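Local coordinates for protein Ent-copalyl diphosphate synthase (PDB 5BP8) that is a mainly alpha-helical protein related to the squalene-hopene cyclases, probably with their alpha/alpha-barrel fold, at residues 426-431 with 456-461; 431-436 with 468-473; 480-485 with 512-517. One frame throughout, in Å; residues are numbered along the deposited sequence.

Contact 1: residues 426-431 with 456-461; sequences DRAAAW and VQLLMR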
# COMPACT_ATOMS: atom_id res chain seq x y z
N ASP A 426 -27.59 -2.60 0.26
CA ASP A 426 -28.13 -3.67 1.08
C ASP A 426 -27.45 -5.01 0.77
O ASP A 426 -27.25 -5.81 1.66
CB ASP A 426 -29.65 -3.84 0.90
CG ASP A 426 -30.43 -2.63 1.36
OD1 ASP A 426 -29.94 -1.87 2.21
OD2 ASP A 426 -31.58 -2.46 0.89
N ARG A 427 -27.14 -5.25 -0.50
CA ARG A 427 -26.47 -6.49 -0.91
C ARG A 427 -25.05 -6.55 -0.31
O ARG A 427 -24.57 -7.63 0.04
CB ARG A 427 -26.34 -6.59 -2.42
CG ARG A 427 -27.63 -6.89 -3.18
CD ARG A 427 -27.26 -7.56 -4.49
NE ARG A 427 -27.09 -6.64 -5.61
CZ ARG A 427 -26.15 -6.74 -6.55
NH1 ARG A 427 -25.18 -7.67 -6.51
NH2 ARG A 427 -26.14 -5.84 -7.54
N ALA A 428 -24.40 -5.40 -0.23
CA ALA A 428 -23.08 -5.30 0.45
C ALA A 428 -23.18 -5.62 1.95
O ALA A 428 -22.34 -6.36 2.51
CB ALA A 428 -22.47 -3.92 0.24
N ALA A 429 -24.19 -5.09 2.62
CA ALA A 429 -24.40 -5.38 4.04
C ALA A 429 -24.75 -6.86 4.27
O ALA A 429 -24.31 -7.46 5.24
CB ALA A 429 -25.50 -4.48 4.62
N ALA A 430 -25.52 -7.45 3.35
CA ALA A 430 -25.79 -8.87 3.40
C ALA A 430 -24.50 -9.70 3.29
O ALA A 430 -24.34 -10.71 3.98
CB ALA A 430 -26.75 -9.26 2.29
N TRP A 431 -23.62 -9.28 2.38
CA TRP A 431 -22.32 -9.93 2.20
C TRP A 431 -21.47 -9.82 3.46
O TRP A 431 -20.79 -10.78 3.88
CB TRP A 431 -21.61 -9.33 0.99
CG TRP A 431 -20.24 -9.86 0.74
CD1 TRP A 431 -19.92 -11.01 0.09
CD2 TRP A 431 -19.01 -9.26 1.13
NE1 TRP A 431 -18.55 -11.15 0.02
CE2 TRP A 431 -17.97 -10.10 0.67
CE3 TRP A 431 -18.67 -8.09 1.81
CZ2 TRP A 431 -16.62 -9.81 0.87
CZ3 TRP A 431 -17.33 -7.80 2.00
CH2 TRP A 431 -16.32 -8.65 1.53
N VAL A 456 -17.56 -2.99 10.36
CA VAL A 456 -18.34 -2.33 11.41
C VAL A 456 -18.85 -0.96 10.91
O VAL A 456 -20.05 -0.63 11.07
CB VAL A 456 -17.54 -2.21 12.72
CG1 VAL A 456 -18.21 -1.24 13.69
CG2 VAL A 456 -17.37 -3.57 13.36
N GLN A 457 -17.96 -0.20 10.27
CA GLN A 457 -18.34 1.08 9.68
C GLN A 457 -19.43 0.94 8.64
O GLN A 457 -20.41 1.70 8.66
CB GLN A 457 -17.17 1.76 9.00
CG GLN A 457 -16.12 2.28 9.94
CD GLN A 457 -15.06 3.08 9.21
OE1 GLN A 457 -15.38 3.98 8.41
NE2 GLN A 457 -13.79 2.76 9.49
N LEU A 458 -19.27 -0.01 7.72
CA LEU A 458 -20.26 -0.27 6.68
C LEU A 458 -21.62 -0.53 7.30
O LEU A 458 -22.62 0.09 6.90
CB LEU A 458 -19.86 -1.46 5.80
CG LEU A 458 -20.83 -1.89 4.70
CD1 LEU A 458 -21.30 -0.72 3.86
CD2 LEU A 458 -20.22 -2.95 3.80
N LEU A 459 -21.67 -1.45 8.27
CA LEU A 459 -22.93 -1.85 8.88
C LEU A 459 -23.59 -0.71 9.65
O LEU A 459 -24.81 -0.49 9.52
CB LEU A 459 -22.73 -3.05 9.79
CG LEU A 459 -22.37 -4.38 9.11
CD1 LEU A 459 -22.00 -5.42 10.15
CD2 LEU A 459 -23.50 -4.89 8.24
N MSE A 460 -22.80 0.03 10.43
CA MSE A 460 -23.35 1.14 11.23
C MSE A 460 -23.77 2.30 10.37
O MSE A 460 -24.88 2.87 10.56
CB MSE A 460 -22.38 1.55 12.33
CG MSE A 460 -22.14 0.46 13.36
SE MSE A 460 -23.76 -0.01 14.39
CE MSE A 460 -24.81 -1.18 13.24
N ARG A 461 -22.94 2.69 9.41
CA ARG A 461 -23.24 3.88 8.62
C ARG A 461 -24.40 3.69 7.64
O ARG A 461 -25.02 4.68 7.22
CB ARG A 461 -22.00 4.41 7.91
CG ARG A 461 -20.97 5.02 8.87
CD ARG A 461 -19.61 5.21 8.23
NE ARG A 461 -19.60 6.12 7.08
CZ ARG A 461 -18.52 6.38 6.34
NH1 ARG A 461 -17.33 5.82 6.62
NH2 ARG A 461 -18.61 7.18 5.31
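Two alanine-leucine pairs make this contact: Ala429 against Leu459, and Ala428 against Leu458. It joins helix 422-435 to the next helix in the chain, 449-461, which runs back roughly antiparallel to it, a pairing of successive helices consistent with the alpha/alpha barrel of squalene-hopene cyclase relatives. Each leucine touches with its CD2 branch. Leu459 CD2 comes to 4.0 Å from Ala429 O and also meets the CB methyl of Ala429. Leu458 does the same one residue earlier, its CD2 lying 4.2 Å from Ala428 O, with Ala428 CB at about the same distance. With alanines at these two positions the backbones come close, and Ala429 CA and Leu459 CA are 6.2 Å apart.

The two leucines reach the same surface by different torsions. Leu458 already points at the other helix, and its CG continues outward opposite the backbone N (chi1 177°). Leu459 starts off less directly; with chi1 at -68° its CG lies opposite the carbonyl carbon, and the end of the chain swings in toward Ala429.

Behind this layer, Leu458 packs on Ala410 and Ala428 on Thr406, both from helix 402-416, while Leu459 is flanked by Trp442 and by Ser474 of helix 469-484. On another side of helix 449-461, Arg461 reaches back one turn to Gln457, its NH1 giving a weak, bent 3.2 Å hydrogen bond to OE1, which sits at the edge of the guanidinium and in its plane.

Contact 2: residues 431-436 with 468-473; sequences WALATQ and PGTVAR. With SO4 (sulfate ion), chain D.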
# COMPACT_ATOMS: atom_id res chain seq x y z
N TRP A 431 -23.62 -9.28 2.38
CA TRP A 431 -22.32 -9.93 2.20
C TRP A 431 -21.47 -9.82 3.46
O TRP A 431 -20.79 -10.78 3.88
CB TRP A 431 -21.61 -9.33 0.99
CG TRP A 431 -20.24 -9.86 0.74
CD1 TRP A 431 -19.92 -11.01 0.09
CD2 TRP A 431 -19.01 -9.26 1.13
NE1 TRP A 431 -18.55 -11.15 0.02
CE2 TRP A 431 -17.97 -10.10 0.67
CE3 TRP A 431 -18.67 -8.09 1.81
CZ2 TRP A 431 -16.62 -9.81 0.87
CZ3 TRP A 431 -17.33 -7.80 2.00
CH2 TRP A 431 -16.32 -8.65 1.53
N ALA A 432 -21.51 -8.66 4.09
CA ALA A 432 -20.86 -8.49 5.36
C ALA A 432 -21.36 -9.48 6.40
O ALA A 432 -20.58 -10.12 7.08
CB ALA A 432 -20.98 -7.05 5.86
N LEU A 433 -22.68 -9.65 6.53
CA LEU A 433 -23.19 -10.54 7.55
C LEU A 433 -22.76 -11.97 7.25
O LEU A 433 -22.44 -12.75 8.14
CB LEU A 433 -24.73 -10.46 7.63
CG LEU A 433 -25.33 -9.12 8.02
CD1 LEU A 433 -26.85 -9.19 7.97
CD2 LEU A 433 -24.88 -8.72 9.40
N ALA A 434 -22.76 -12.31 5.97
CA ALA A 434 -22.49 -13.66 5.53
C ALA A 434 -21.03 -14.05 5.69
O ALA A 434 -20.71 -15.24 5.77
CB ALA A 434 -22.88 -13.81 4.08
N THR A 435 -20.14 -13.06 5.70
CA THR A 435 -18.70 -13.33 5.74
C THR A 435 -18.05 -13.14 7.10
O THR A 435 -16.84 -13.39 7.26
CB THR A 435 -17.95 -12.43 4.74
OG1 THR A 435 -18.27 -11.06 4.99
CG2 THR A 435 -18.29 -12.79 3.30
N GLN A 436 -18.83 -12.70 8.09
CA GLN A 436 -18.28 -12.49 9.42
C GLN A 436 -17.75 -13.80 10.02
O GLN A 436 -18.37 -14.84 9.88
CB GLN A 436 -19.33 -11.86 10.35
CG GLN A 436 -18.77 -11.38 11.66
CD GLN A 436 -19.77 -10.60 12.47
OE1 GLN A 436 -20.99 -10.74 12.30
NE2 GLN A 436 -19.25 -9.75 13.35
N PRO A 468 -32.81 -5.19 9.73
CA PRO A 468 -33.01 -6.25 10.70
C PRO A 468 -32.04 -6.16 11.87
O PRO A 468 -30.97 -5.52 11.77
CB PRO A 468 -32.78 -7.53 9.89
CG PRO A 468 -32.02 -7.12 8.68
CD PRO A 468 -32.39 -5.70 8.41
N GLY A 469 -32.41 -6.83 12.96
CA GLY A 469 -31.65 -6.81 14.20
C GLY A 469 -30.28 -7.42 14.05
O GLY A 469 -29.38 -7.13 14.84
N THR A 470 -30.11 -8.29 13.05
CA THR A 470 -28.83 -8.92 12.78
C THR A 470 -27.71 -7.90 12.55
O THR A 470 -26.56 -8.15 12.93
CB THR A 470 -28.90 -9.84 11.56
OG1 THR A 470 -29.55 -9.16 10.47
CG2 THR A 470 -29.68 -11.10 11.91
N VAL A 471 -28.06 -6.77 11.94
CA VAL A 471 -27.11 -5.74 11.57
C VAL A 471 -26.43 -5.19 12.81
O VAL A 471 -25.19 -5.17 12.90
CB VAL A 471 -27.79 -4.63 10.73
CG1 VAL A 471 -26.91 -3.39 10.57
CG2 VAL A 471 -28.15 -5.17 9.36
N ALA A 472 -27.22 -4.78 13.80
CA ALA A 472 -26.67 -4.21 15.01
C ALA A 472 -25.88 -5.24 15.83
O ALA A 472 -24.82 -4.91 16.36
CB ALA A 472 -27.75 -3.54 15.86
N ARG A 473 -26.36 -6.48 15.89
CA ARG A 473 -25.66 -7.51 16.64
C ARG A 473 -24.32 -7.86 15.97
O ARG A 473 -23.31 -8.07 16.64
CB ARG A 473 -26.52 -8.78 16.81
CG ARG A 473 -27.78 -8.55 17.65
CD ARG A 473 -28.51 -9.84 18.02
NE ARG A 473 -29.07 -10.53 16.85
CZ ARG A 473 -30.23 -10.24 16.26
NH1 ARG A 473 -31.02 -9.26 16.71
NH2 ARG A 473 -30.62 -10.94 15.19
S SO4 D . -27.53 -13.30 15.12
O1 SO4 D . -28.97 -13.23 14.75
O2 SO4 D . -26.76 -13.76 13.95
O3 SO4 D . -27.09 -11.95 15.54
O4 SO4 D . -27.32 -14.26 16.23
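Thr470, the residue that Leu433 meets across the contact, also presses its CG2 methyl against a sulfate ion, whose O3 receives a 2.8 Å hydrogen bond from Arg473 NE. A second, straighter bond runs from Arg473 NH2 to O1 of the same sulfate (2.9 Å, 162° at the hydrogen), so the guanidinium grips the anion edge-on with the sulfur in its plane. The bend at chi3 (-66°) folds the arginine back along its own helix, and one face of the guanidinium lies over Gly469 O and Thr470 CA. Arg477 NH1 gives the sulfate, probably picked up from the crystallisation liquor, another hydrogen bond.

Across the contact itself there is van der Waals packing, all of it from Leu433. Its side chain meets that of Thr470 at about a right angle, with CD1 3.7 Å from Thr470 OG1. The other methyl, CD2, lies 4.0 Å from Thr470 O, and CD1 also reaches Val471 CG2. In this way the C-terminal part of helix 422-435 rests on the first turn of helix 469-484. These helices, one helix apart in the chain, point broadly the same way, though obliquely, consistent with two helices of one layer of an alpha/alpha barrel.

In the last turn of segment 431-436, Thr435 OG1 bonds back to Trp431 O at 2.8 Å, approaching 27° from the carbonyl plane, and its CG2 sits 3.6 Å above the Trp431 ring plane, toward the rim. Gln436 then uses OE1 to bond Ser474 OG and NE2 to bond Gly440 O.

Contact 3: residues 480-485 with 512-517; sequences DALLAH and LAALAL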
# COMPACT_ATOMS: atom_id res chain seq x y z
N ASP A 480 -16.68 -5.95 19.67
CA ASP A 480 -16.11 -6.84 20.67
C ASP A 480 -14.76 -7.39 20.21
O ASP A 480 -13.80 -7.40 20.97
CB ASP A 480 -17.05 -8.02 20.93
CG ASP A 480 -18.29 -7.62 21.70
OD1 ASP A 480 -18.32 -6.51 22.29
OD2 ASP A 480 -19.24 -8.41 21.68
N ALA A 481 -14.67 -7.83 18.95
CA ALA A 481 -13.40 -8.30 18.43
C ALA A 481 -12.31 -7.23 18.45
O ALA A 481 -11.14 -7.50 18.78
CB ALA A 481 -13.57 -8.87 17.02
N LEU A 482 -12.68 -6.00 18.09
CA LEU A 482 -11.72 -4.91 18.09
C LEU A 482 -11.21 -4.57 19.49
O LEU A 482 -10.02 -4.25 19.67
CB LEU A 482 -12.34 -3.66 17.44
CG LEU A 482 -12.66 -3.76 15.94
CD1 LEU A 482 -13.41 -2.51 15.49
CD2 LEU A 482 -11.38 -3.92 15.11
N LEU A 483 -12.11 -4.63 20.47
CA LEU A 483 -11.76 -4.38 21.86
C LEU A 483 -10.93 -5.51 22.45
O LEU A 483 -10.14 -5.28 23.34
CB LEU A 483 -13.03 -4.19 22.70
CG LEU A 483 -13.79 -2.90 22.39
CD1 LEU A 483 -15.19 -2.91 22.98
CD2 LEU A 483 -13.00 -1.69 22.85
N ALA A 484 -11.12 -6.73 21.96
CA ALA A 484 -10.44 -7.89 22.53
C ALA A 484 -8.96 -7.93 22.18
O ALA A 484 -8.16 -8.51 22.92
CB ALA A 484 -11.12 -9.17 22.06
N HIS A 485 -8.58 -7.33 21.04
CA HIS A 485 -7.22 -7.41 20.58
C HIS A 485 -6.91 -6.25 19.65
O HIS A 485 -7.64 -6.03 18.69
CB HIS A 485 -6.99 -8.73 19.84
CG HIS A 485 -5.57 -8.96 19.47
ND1 HIS A 485 -5.10 -8.79 18.18
CD2 HIS A 485 -4.49 -9.28 20.21
CE1 HIS A 485 -3.80 -9.03 18.15
NE2 HIS A 485 -3.41 -9.34 19.37
N LEU A 512 -10.76 3.41 15.24
CA LEU A 512 -11.40 4.43 16.10
C LEU A 512 -12.80 4.78 15.59
O LEU A 512 -13.77 4.80 16.37
CB LEU A 512 -10.51 5.65 16.22
CG LEU A 512 -11.10 6.85 17.01
CD1 LEU A 512 -11.47 6.43 18.42
CD2 LEU A 512 -10.13 8.01 17.05
N ALA A 513 -12.92 5.02 14.29
CA ALA A 513 -14.21 5.28 13.65
C ALA A 513 -15.23 4.17 13.89
O ALA A 513 -16.39 4.44 14.26
CB ALA A 513 -14.03 5.53 12.16
N ALA A 514 -14.82 2.92 13.67
CA ALA A 514 -15.66 1.76 13.93
C ALA A 514 -16.17 1.71 15.37
O ALA A 514 -17.36 1.53 15.60
CB ALA A 514 -14.91 0.48 13.61
N LEU A 515 -15.27 1.88 16.33
CA LEU A 515 -15.63 1.78 17.73
C LEU A 515 -16.54 2.94 18.15
O LEU A 515 -17.44 2.74 18.96
CB LEU A 515 -14.38 1.72 18.62
CG LEU A 515 -13.58 0.40 18.59
CD1 LEU A 515 -12.38 0.52 19.49
CD2 LEU A 515 -14.41 -0.78 19.04
N ALA A 516 -16.34 4.12 17.57
CA ALA A 516 -17.20 5.27 17.85
C ALA A 516 -18.60 5.04 17.29
O ALA A 516 -19.60 5.31 17.97
CB ALA A 516 -16.61 6.54 17.27
N LEU A 517 -18.68 4.56 16.06
CA LEU A 517 -19.95 4.29 15.41
C LEU A 517 -20.69 3.12 16.05
O LEU A 517 -21.92 3.15 16.15
CB LEU A 517 -19.75 4.04 13.91
CG LEU A 517 -19.28 5.26 13.12
CD1 LEU A 517 -18.66 4.86 11.79
CD2 LEU A 517 -20.43 6.23 12.89
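Leu515 is the main bump here, and the hollow it fills lies between Leu482 and Leu483 on the facing helix. Its CD2 methyl does most of the wedging, 3.9 Å from Leu482 CB on one hand and 4.0 Å from Leu483 CG on the other. The second methyl, CD1, leans on Leu483 CD2. In return, Leu482 pushes its CD1 into the shallow place beside Ala514, where a lone methyl lets it come to 3.8 Å from Ala514 CB; the same CD1 brushes Leu515 CD2 at 4.1 Å. Bump and hollow are thus exchanged between the helices.

All three leucines are extended alike, CG opposite the carbonyl carbon (chi1 near -70°), and Leu515 crosses each of the other two obliquely. Leu482 and Leu515 point at one another from the backbone, while Leu483 gets there by its tip. The axes of segments 480-484 and 512-517 pass 10.5 Å apart at their closest, with 127° between their directions, a spacing in keeping with leucines on both sides.

Arg8 of helix 7-20 touches both Leu483 and Leu515, and Arg511 NH2 bonds Leu482 O close to the helix end. The interface is an obliquely antiparallel pairing of successive long helices, 469-484 and 504-518, consistent with neighbouring helices of the alpha/alpha barrel of squalene-hopene cyclase relatives.

How the contacts relate
Four helices carry the three contacts, in the order 422-435, 449-461, 469-484 and 504-518. Contacts 1 and 2 share helix 422-435, including Trp431, and their centres are about 7 Å apart; their segments alternate along the chain. They touch directly where Leu459 O meets Val471 CG1. Contact 3 follows later in sequence, its centre about 16 Å from each of the others. It shares helix 469-484 with contact 2 without touching it, but meets contact 1 through Val456 on Ala514 and Arg461 on Leu517. Helix 449-461 therefore fills the middle, and the three contacts tie four consecutive helices into one continuous helical body.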